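Local structure of carboxypeptidase 1 (Deinococcus radiodurans str. R1, 5GIV) at residues 10-15 with 67-72; 300-305 with 462-467; 430-435 with 456-461. The protein probably removes amino acids one by one from peptide C-termini with broad specificity, sparing proline, as a zinc metallocarboxypeptidase of the M32 family. One frame throughout, in Å; residues are numbered along the deposited sequence.

Interaction 1: 10-15 with 67-72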
loop_
_atom_site.group_PDB
_atom_site.type_symbol
_atom_site.label_atom_id
_atom_site.label_comp_id
_atom_site.label_asym_id
_atom_site.label_seq_id
_atom_site.Cartn_x
_atom_site.Cartn_y
_atom_site.Cartn_z
ATOM N N TRP A 10 24.923 4.341 22.966
ATOM C CA TRP A 10 24.878 3.668 21.670
ATOM C C TRP A 10 23.509 3.054 21.402
ATOM O O TRP A 10 22.998 3.142 20.279
ATOM C CB TRP A 10 25.975 2.604 21.588
ATOM C CG TRP A 10 26.018 1.853 20.265
ATOM C CD1 TRP A 10 25.500 0.615 20.010
ATOM C CD2 TRP A 10 26.605 2.302 19.032
ATOM N NE1 TRP A 10 25.736 0.261 18.698
ATOM C CE2 TRP A 10 26.410 1.280 18.078
ATOM C CE3 TRP A 10 27.280 3.464 18.645
ATOM C CZ2 TRP A 10 26.864 1.384 16.767
ATOM C CZ3 TRP A 10 27.732 3.567 17.341
ATOM C CH2 TRP A 10 27.523 2.531 16.419
ATOM N N GLN A 11 22.887 2.451 22.418
ATOM C CA GLN A 11 21.552 1.890 22.227
ATOM C C GLN A 11 20.577 2.964 21.759
ATOM O O GLN A 11 19.715 2.711 20.909
ATOM C CB GLN A 11 21.064 1.233 23.521
ATOM C CG GLN A 11 19.551 1.258 23.728
ATOM C CD GLN A 11 18.800 0.258 22.857
ATOM O OE1 GLN A 11 19.322 -0.810 22.526
ATOM N NE2 GLN A 11 17.562 0.602 22.484
ATOM N N GLN A 12 20.706 4.174 22.303
ATOM C CA GLN A 12 19.846 5.273 21.884
ATOM C C GLN A 12 20.095 5.644 20.427
ATOM O O GLN A 12 19.150 5.922 19.682
ATOM C CB GLN A 12 20.081 6.482 22.788
ATOM C CG GLN A 12 19.461 6.355 24.162
ATOM C CD GLN A 12 19.925 7.444 25.106
ATOM O OE1 GLN A 12 19.777 8.637 24.825
ATOM N NE2 GLN A 12 20.504 7.040 26.228
ATOM N N LEU A 13 21.360 5.643 19.999
ATOM C CA LEU A 13 21.671 5.938 18.603
ATOM C C LEU A 13 21.033 4.919 17.669
ATOM O O LEU A 13 20.389 5.288 16.681
ATOM C CB LEU A 13 23.185 5.967 18.399
ATOM C CG LEU A 13 23.894 7.284 18.694
ATOM C CD1 LEU A 13 25.401 7.105 18.615
ATOM C CD2 LEU A 13 23.423 8.344 17.710
ATOM N N THR A 14 21.191 3.629 17.972
ATOM C CA THR A 14 20.609 2.606 17.110
ATOM C C THR A 14 19.090 2.708 17.084
ATOM O O THR A 14 18.462 2.482 16.041
ATOM C CB THR A 14 21.058 1.211 17.553
ATOM O OG1 THR A 14 20.803 1.050 18.951
ATOM C CG2 THR A 14 22.548 1.038 17.307
ATOM N N GLU A 15 18.476 3.048 18.223
ATOM C CA GLU A 15 17.023 3.184 18.252
ATOM C C GLU A 15 16.572 4.392 17.437
ATOM O O GLU A 15 15.552 4.337 16.737
ATOM C CB GLU A 15 16.533 3.299 19.699
ATOM N N GLY A 67 21.714 14.952 17.733
ATOM C CA GLY A 67 23.009 15.489 17.354
ATOM C C GLY A 67 24.022 15.370 18.474
ATOM O O GLY A 67 25.200 15.091 18.233
ATOM N N LYS A 68 23.572 15.567 19.714
ATOM C CA LYS A 68 24.479 15.465 20.849
ATOM C C LYS A 68 24.984 14.042 21.019
ATOM O O LYS A 68 26.172 13.828 21.287
ATOM C CB LYS A 68 23.778 15.963 22.123
ATOM N N LEU A 69 24.102 13.052 20.851
ATOM C CA LEU A 69 24.545 11.667 20.897
ATOM C C LEU A 69 25.617 11.394 19.853
ATOM O O LEU A 69 26.651 10.774 20.159
ATOM C CB LEU A 69 23.349 10.728 20.681
ATOM C CG LEU A 69 22.331 10.528 21.813
ATOM C CD1 LEU A 69 21.490 11.772 22.090
ATOM C CD2 LEU A 69 21.422 9.348 21.492
ATOM N N LEU A 70 25.440 11.924 18.637
ATOM C CA LEU A 70 26.437 11.698 17.598
ATOM C C LEU A 70 27.773 12.332 17.960
ATOM O O LEU A 70 28.834 11.748 17.706
ATOM C CB LEU A 70 25.928 12.252 16.251
ATOM C CG LEU A 70 24.772 11.528 15.534
ATOM C CD1 LEU A 70 24.315 12.322 14.323
ATOM C CD2 LEU A 70 25.134 10.104 15.136
ATOM N N ASP A 71 27.743 13.534 18.541
ATOM C CA ASP A 71 28.987 14.178 18.959
ATOM C C ASP A 71 29.713 13.339 20.002
ATOM O O ASP A 71 30.928 13.128 19.913
ATOM C CB ASP A 71 28.693 15.580 19.493
ATOM C CG ASP A 71 28.212 16.530 18.409
ATOM O OD1 ASP A 71 28.353 16.210 17.212
ATOM O OD2 ASP A 71 27.686 17.604 18.762
ATOM N N ALA A 72 28.980 12.845 21.000
ATOM C CA ALA A 72 29.599 11.979 21.997
ATOM C C ALA A 72 30.212 10.752 21.336
ATOM O O ALA A 72 31.400 10.461 21.518
ATOM C CB ALA A 72 28.571 11.564 23.053
#
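L13 and L69 are the residues whose CA atoms come nearest between segments 10-15 and 67-72, at 6.8 Å. The segment axes approach to 10.0 Å and run at 128° to each other, signed -128°, so the chain directions are nearer antiparallel than parallel. Both segments are regular helix, and the interface is made by side chains of one pair of helices in the all-helical N-terminal part of the fold, away from the zinc site.

L69 directs its CB toward the opposite helix and meets two neighbours there. Its CD2 methyl comes to 3.4 Å from Q12 CB, while Q12 OE1 lies 3.8 Å from the same methyl; the two side chains pass at about a right angle, and Q12 touches mainly with the start of its extended chain. L13 and L69 run past one another in opposite senses, which brings L13 CD2 to 3.8 Å from L69 CB. The same L13 methyl also reaches L70 CD2 at 3.6 Å, so a single branch is shared between two leucines of the partner helix. With CG placed anti to the carbonyl carbon (chi1 -85°), L13 can extend its terminus across the gap although its CB does not aim there.

L13 also packs on Y66 and A73 of helix 64-75, and L70 continues onto A90 and R91 of helix 81-99, which joins this pair to a third helix. The three leucines meet through aliphatic groups, and Q12, an exposed residue, adds its CB methylene, so the contact rests on van der Waals packing and exclusion of water.

Interaction 2: 300-305 with 462-467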
loop_
_atom_site.group_PDB
_atom_site.type_symbol
_atom_site.label_atom_id
_atom_site.label_comp_id
_atom_site.label_asym_id
_atom_site.label_seq_id
_atom_site.Cartn_x
_atom_site.Cartn_y
_atom_site.Cartn_z
ATOM N N ARG A 300 21.610 -1.061 -14.918
ATOM C CA ARG A 300 22.130 -1.206 -16.269
ATOM C C ARG A 300 22.902 -2.508 -16.443
ATOM O O ARG A 300 22.930 -3.073 -17.543
ATOM C CB ARG A 300 23.010 -0.009 -16.611
ATOM C CG ARG A 300 22.216 1.283 -16.766
ATOM C CD ARG A 300 21.145 1.137 -17.844
ATOM N NE ARG A 300 20.660 2.436 -18.290
ATOM C CZ ARG A 300 19.792 2.618 -19.284
ATOM N NH1 ARG A 300 19.307 1.575 -19.954
ATOM N NH2 ARG A 300 19.429 3.850 -19.627
ATOM N N LEU A 301 23.550 -2.994 -15.388
ATOM C CA LEU A 301 24.255 -4.259 -15.506
ATOM C C LEU A 301 23.274 -5.391 -15.797
ATOM O O LEU A 301 23.418 -6.119 -16.788
ATOM C CB LEU A 301 25.055 -4.523 -14.230
ATOM C CG LEU A 301 25.960 -5.762 -14.164
ATOM C CD1 LEU A 301 27.102 -5.585 -13.144
ATOM C CD2 LEU A 301 25.124 -7.013 -13.834
ATOM N N TRP A 302 22.224 -5.508 -14.979
ATOM C CA TRP A 302 21.269 -6.591 -15.173
ATOM C C TRP A 302 20.382 -6.360 -16.388
ATOM O O TRP A 302 19.952 -7.326 -17.024
ATOM C CB TRP A 302 20.425 -6.777 -13.917
ATOM C CG TRP A 302 21.212 -7.337 -12.761
ATOM C CD1 TRP A 302 21.716 -6.645 -11.695
ATOM C CD2 TRP A 302 21.622 -8.703 -12.585
ATOM N NE1 TRP A 302 22.389 -7.500 -10.853
ATOM C CE2 TRP A 302 22.347 -8.768 -11.373
ATOM C CE3 TRP A 302 21.430 -9.876 -13.320
ATOM C CZ2 TRP A 302 22.885 -9.961 -10.883
ATOM C CZ3 TRP A 302 21.969 -11.071 -12.823
ATOM C CH2 TRP A 302 22.689 -11.097 -11.620
ATOM N N GLU A 303 20.120 -5.107 -16.751
ATOM C CA GLU A 303 19.283 -4.856 -17.919
ATOM C C GLU A 303 20.071 -5.043 -19.212
ATOM O O GLU A 303 19.669 -5.823 -20.080
ATOM C CB GLU A 303 18.684 -3.442 -17.866
ATOM C CG GLU A 303 17.918 -3.036 -19.127
ATOM C CD GLU A 303 17.794 -1.517 -19.333
ATOM O OE1 GLU A 303 17.196 -1.102 -20.346
ATOM O OE2 GLU A 303 18.286 -0.732 -18.491
ATOM N N ASN A 304 21.207 -4.350 -19.345
ATOM C CA ASN A 304 21.963 -4.324 -20.607
ATOM C C ASN A 304 22.983 -5.456 -20.680
ATOM O O ASN A 304 22.876 -6.351 -21.523
ATOM C CB ASN A 304 22.672 -2.976 -20.776
ATOM C CG ASN A 304 21.717 -1.832 -21.078
ATOM O OD1 ASN A 304 20.597 -2.040 -21.552
ATOM N ND2 ASN A 304 22.173 -0.609 -20.827
ATOM N N LEU A 305 23.990 -5.414 -19.810
ATOM C CA LEU A 305 25.094 -6.360 -19.917
ATOM C C LEU A 305 24.588 -7.792 -19.863
ATOM O O LEU A 305 25.057 -8.654 -20.612
ATOM C CB LEU A 305 26.109 -6.094 -18.805
ATOM C CG LEU A 305 26.919 -4.820 -19.053
ATOM C CD1 LEU A 305 27.671 -4.442 -17.815
ATOM C CD2 LEU A 305 27.885 -5.022 -20.199
ATOM N N ASN A 462 31.031 -7.726 -3.283
ATOM C CA ASN A 462 31.933 -6.625 -3.585
ATOM C C ASN A 462 31.240 -5.271 -3.702
ATOM O O ASN A 462 31.929 -4.245 -3.677
ATOM C CB ASN A 462 32.700 -6.923 -4.876
ATOM C CG ASN A 462 33.636 -8.106 -4.720
ATOM O OD1 ASN A 462 34.768 -7.956 -4.285
ATOM N ND2 ASN A 462 33.157 -9.288 -5.065
ATOM N N VAL A 463 29.906 -5.233 -3.814
ATOM C CA VAL A 463 29.200 -3.971 -4.019
ATOM C C VAL A 463 28.045 -3.837 -3.039
ATOM O O VAL A 463 27.997 -2.886 -2.252
ATOM C CB VAL A 463 28.680 -3.845 -5.460
ATOM C CG1 VAL A 463 28.090 -2.455 -5.685
ATOM C CG2 VAL A 463 29.772 -4.172 -6.465
ATOM N N TYR A 464 27.095 -4.778 -3.092
ATOM C CA TYR A 464 25.816 -4.586 -2.410
ATOM C C TYR A 464 25.975 -4.569 -0.896
ATOM O O TYR A 464 25.467 -3.662 -0.219
ATOM C CB TYR A 464 24.824 -5.683 -2.804
ATOM C CG TYR A 464 24.544 -5.801 -4.285
ATOM C CD1 TYR A 464 24.967 -4.829 -5.177
ATOM C CD2 TYR A 464 23.878 -6.910 -4.792
ATOM C CE1 TYR A 464 24.725 -4.957 -6.531
ATOM C CE2 TYR A 464 23.632 -7.040 -6.138
ATOM C CZ TYR A 464 24.055 -6.065 -7.003
ATOM O OH TYR A 464 23.805 -6.199 -8.348
ATOM N N ARG A 465 26.660 -5.573 -0.338
ATOM C CA ARG A 465 26.584 -5.761 1.105
ATOM C C ARG A 465 27.067 -4.532 1.850
ATOM O O ARG A 465 26.585 -4.255 2.957
ATOM C CB ARG A 465 27.382 -6.991 1.537
ATOM C CG ARG A 465 28.903 -6.863 1.385
ATOM C CD ARG A 465 29.614 -8.091 1.931
ATOM N NE ARG A 465 31.064 -8.010 1.741
ATOM C CZ ARG A 465 31.963 -7.970 2.721
ATOM N NH1 ARG A 465 31.580 -8.003 3.998
ATOM N NH2 ARG A 465 33.253 -7.888 2.416
ATOM N N HIS A 466 28.004 -3.779 1.263
ATOM C CA HIS A 466 28.580 -2.641 1.966
ATOM C C HIS A 466 27.629 -1.455 2.107
ATOM O O HIS A 466 27.838 -0.627 2.998
ATOM C CB HIS A 466 29.876 -2.191 1.291
ATOM C CG HIS A 466 30.934 -3.245 1.278
ATOM N ND1 HIS A 466 31.437 -3.792 0.115
ATOM C CD2 HIS A 466 31.561 -3.880 2.295
ATOM C CE1 HIS A 466 32.340 -4.705 0.417
ATOM N NE2 HIS A 466 32.429 -4.783 1.734
ATOM N N GLY A 467 26.594 -1.349 1.276
ATOM C CA GLY A 467 25.732 -0.185 1.376
ATOM C C GLY A 467 26.525 1.107 1.305
ATOM O O GLY A 467 27.238 1.345 0.327
#
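W302 and Y464 join helix 292-306 to helix 453-464 near the zinc site of an HExxH metallopeptidase, the W302 side chain about 11 Å from the metal; helix 292-306 also supplies the third protein ligand, E296. Along 300-305, R300 comes first and sends its guanidinium to E303, where R300 NH1 lies 2.9 Å from E303 OE2 in a salt bridge whose hydrogen-bond component is bent and weak. L301 lays CD2 over one face of the W302 indole, 3.9 Å above its plane and toward the rim. W302 itself carries the contact: chi1 of -70° sets CG beside the backbone N, and the indole reaches toward 462-467 with its N-H edge. Next, E303 OE2 is hydrogen-bonded to ND1 of the zinc ligand H266, a second-shell link that probably steadies the imidazole. The helix widens into a pi-type turn over 301-305. On the partner segment, the Y464 hydroxyl is also hydrogen-bonded to OE1 of Q298, so two side chains of helix 292-306 hold one buried phenol. The indole bond is nearly straight at 166°, with W302 NE1 donating to Y464 OH over 3.2 Å and the oxygen only 3° out of the ring plane.

Interaction 3: 430-435 with 456-461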
loop_
_atom_site.group_PDB
_atom_site.type_symbol
_atom_site.label_atom_id
_atom_site.label_comp_id
_atom_site.label_asym_id
_atom_site.label_seq_id
_atom_site.Cartn_x
_atom_site.Cartn_y
_atom_site.Cartn_z
ATOM N N ALA A 430 29.583 -1.578 -16.952
ATOM C CA ALA A 430 30.586 -2.423 -17.604
ATOM C C ALA A 430 31.839 -2.591 -16.750
ATOM O O ALA A 430 32.481 -3.647 -16.797
ATOM C CB ALA A 430 30.957 -1.849 -18.971
ATOM N N GLN A 431 32.220 -1.557 -15.996
ATOM C CA GLN A 431 33.390 -1.658 -15.130
ATOM C C GLN A 431 33.158 -2.690 -14.035
ATOM O O GLN A 431 34.016 -3.540 -13.778
ATOM C CB GLN A 431 33.720 -0.282 -14.543
ATOM C CG GLN A 431 34.968 -0.212 -13.661
ATOM C CD GLN A 431 35.413 1.234 -13.387
ATOM O OE1 GLN A 431 34.992 2.161 -14.077
ATOM N NE2 GLN A 431 36.261 1.423 -12.370
ATOM N N PHE A 432 31.994 -2.637 -13.378
ATOM C CA PHE A 432 31.675 -3.658 -12.387
ATOM C C PHE A 432 31.569 -5.030 -13.032
ATOM O O PHE A 432 32.062 -6.023 -12.488
ATOM C CB PHE A 432 30.369 -3.326 -11.665
ATOM C CG PHE A 432 30.519 -2.298 -10.596
ATOM C CD1 PHE A 432 31.405 -2.503 -9.546
ATOM C CD2 PHE A 432 29.775 -1.132 -10.627
ATOM C CE1 PHE A 432 31.552 -1.560 -8.556
ATOM C CE2 PHE A 432 29.916 -0.182 -9.632
ATOM C CZ PHE A 432 30.805 -0.392 -8.599
ATOM N N TYR A 433 30.946 -5.102 -14.201
ATOM C CA TYR A 433 30.716 -6.398 -14.816
ATOM C C TYR A 433 32.030 -7.078 -15.175
ATOM O O TYR A 433 32.205 -8.272 -14.906
ATOM C CB TYR A 433 29.843 -6.227 -16.047
ATOM C CG TYR A 433 29.493 -7.514 -16.723
ATOM C CD1 TYR A 433 28.409 -8.264 -16.296
ATOM C CD2 TYR A 433 30.249 -7.988 -17.797
ATOM C CE1 TYR A 433 28.072 -9.449 -16.924
ATOM C CE2 TYR A 433 29.922 -9.176 -18.428
ATOM C CZ TYR A 433 28.831 -9.900 -17.988
ATOM O OH TYR A 433 28.495 -11.077 -18.610
ATOM N N ALA A 434 32.969 -6.327 -15.767
ATOM C CA ALA A 434 34.253 -6.898 -16.167
ATOM C C ALA A 434 35.028 -7.408 -14.961
ATOM O O ALA A 434 35.714 -8.436 -15.040
ATOM C CB ALA A 434 35.077 -5.869 -16.938
ATOM N N ALA A 435 34.961 -6.684 -13.843
ATOM C CA ALA A 435 35.587 -7.180 -12.625
ATOM C C ALA A 435 34.958 -8.500 -12.198
ATOM O O ALA A 435 35.657 -9.397 -11.713
ATOM C CB ALA A 435 35.485 -6.141 -11.511
ATOM N N HIS A 456 25.837 -12.594 -9.410
ATOM C CA HIS A 456 25.148 -11.972 -8.282
ATOM C C HIS A 456 25.965 -12.090 -7.000
ATOM O O HIS A 456 26.091 -11.116 -6.245
ATOM C CB HIS A 456 23.760 -12.597 -8.128
ATOM C CG HIS A 456 22.923 -11.978 -7.057
ATOM N ND1 HIS A 456 22.688 -12.596 -5.852
ATOM C CD2 HIS A 456 22.299 -10.779 -6.991
ATOM C CE1 HIS A 456 21.931 -11.818 -5.097
ATOM N NE2 HIS A 456 21.687 -10.706 -5.764
ATOM N N GLY A 457 26.554 -13.265 -6.752
ATOM C CA GLY A 457 27.380 -13.428 -5.565
ATOM C C GLY A 457 28.540 -12.453 -5.541
ATOM O O GLY A 457 28.800 -11.802 -4.523
ATOM N N TRP A 458 29.221 -12.296 -6.676
ATOM C CA TRP A 458 30.317 -11.339 -6.743
ATOM C C TRP A 458 29.828 -9.923 -6.443
ATOM O O TRP A 458 30.442 -9.193 -5.660
ATOM C CB TRP A 458 30.975 -11.400 -8.125
ATOM C CG TRP A 458 32.254 -10.613 -8.188
ATOM C CD1 TRP A 458 33.520 -11.084 -7.957
ATOM C CD2 TRP A 458 32.394 -9.220 -8.488
ATOM N NE1 TRP A 458 34.434 -10.070 -8.094
ATOM C CE2 TRP A 458 33.774 -8.914 -8.418
ATOM C CE3 TRP A 458 31.488 -8.198 -8.819
ATOM C CZ2 TRP A 458 34.270 -7.637 -8.667
ATOM C CZ3 TRP A 458 31.980 -6.927 -9.066
ATOM C CH2 TRP A 458 33.359 -6.655 -8.989
ATOM N N LEU A 459 28.723 -9.517 -7.067
ATOM C CA LEU A 459 28.201 -8.169 -6.865
ATOM C C LEU A 459 27.737 -7.967 -5.434
ATOM O O LEU A 459 27.949 -6.897 -4.852
ATOM C CB LEU A 459 27.060 -7.897 -7.848
ATOM C CG LEU A 459 27.471 -7.861 -9.322
ATOM C CD1 LEU A 459 26.256 -7.940 -10.225
ATOM C CD2 LEU A 459 28.255 -6.592 -9.624
ATOM N N ARG A 460 27.107 -8.982 -4.843
ATOM C CA ARG A 460 26.688 -8.854 -3.452
ATOM C C ARG A 460 27.901 -8.703 -2.532
ATOM O O ARG A 460 27.922 -7.838 -1.650
ATOM C CB ARG A 460 25.833 -10.056 -3.042
ATOM C CG ARG A 460 25.252 -9.933 -1.646
ATOM C CD ARG A 460 24.729 -11.259 -1.127
ATOM N NE ARG A 460 25.753 -12.303 -1.166
ATOM C CZ ARG A 460 26.623 -12.538 -0.182
ATOM N NH1 ARG A 460 26.604 -11.797 0.928
ATOM N NH2 ARG A 460 27.520 -13.509 -0.312
ATOM N N GLU A 461 28.930 -9.526 -2.735
ATOM C CA GLU A 461 30.090 -9.479 -1.846
ATOM C C GLU A 461 30.932 -8.226 -2.051
ATOM O O GLU A 461 31.516 -7.718 -1.088
ATOM C CB GLU A 461 30.942 -10.732 -2.021
ATOM C CG GLU A 461 30.297 -11.965 -1.431
ATOM C CD GLU A 461 31.072 -13.235 -1.717
ATOM O OE1 GLU A 461 31.874 -13.259 -2.689
ATOM O OE2 GLU A 461 30.900 -14.199 -0.932
#
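One face of the W458 indole receives A435, whose carbonyl carbon C stands 3.7 Å above the ring plane and toward its rim; at the indole edge, in its plane, lies CD2 of the next residue, L459. The F432 ring approaches the same indole at a slant. This is helix-helix packing between 420-439 and 453-464, two helices separated by the short helix 443-448, with segment axes 10.4 Å apart at closest and inclined at 114°.

W458 spans most of that gap. Its CG is anti to the backbone N (chi1 -170°), which carries the six-membered ring out to the facing helix. There A435 CB lies 3.3 Å from W458 CH2. On the same ring, W458 CZ3 sits 3.5 Å from F432 O, so the indole leans on the backbone of the partner helix as well as on its side chains. The ring of F432 makes a looser approach, F432 CD1 to W458 CZ3 at 4.5 Å, and is otherwise packed on S297 and Q298 of helix 292-306 and on I476 and A479 of helix 472-480. F432 therefore touches helices 292-306, 453-464 and 472-480 from its place on 420-439. From the indole edge, one branch of L459 extends the apolar seam, with L459 CD2 at 4.4 Å from F432 CB, the base of that side chain.

How the interactions relate
Interactions 2 and 3 are neighbours, their centres about 6 Å apart, and both draw on helix 453-464; along the chain, interaction 3 is nested within the loop that interaction 2 closes. They join through the helix backbone, Y464 N lying 2.9 Å from L459 O in a probable hydrogen bond, and through packing of L305 CD1 on Y433 CB at 3.3 Å. The side chain of W302 is about 11 Å from the zinc ion and that of F432 about 13 Å, so both contacts lie in the region around the metal site without reaching the ion. Interaction 1 is remote: its centre is about 32 Å from that of interaction 2 and 35 Å from that of interaction 3.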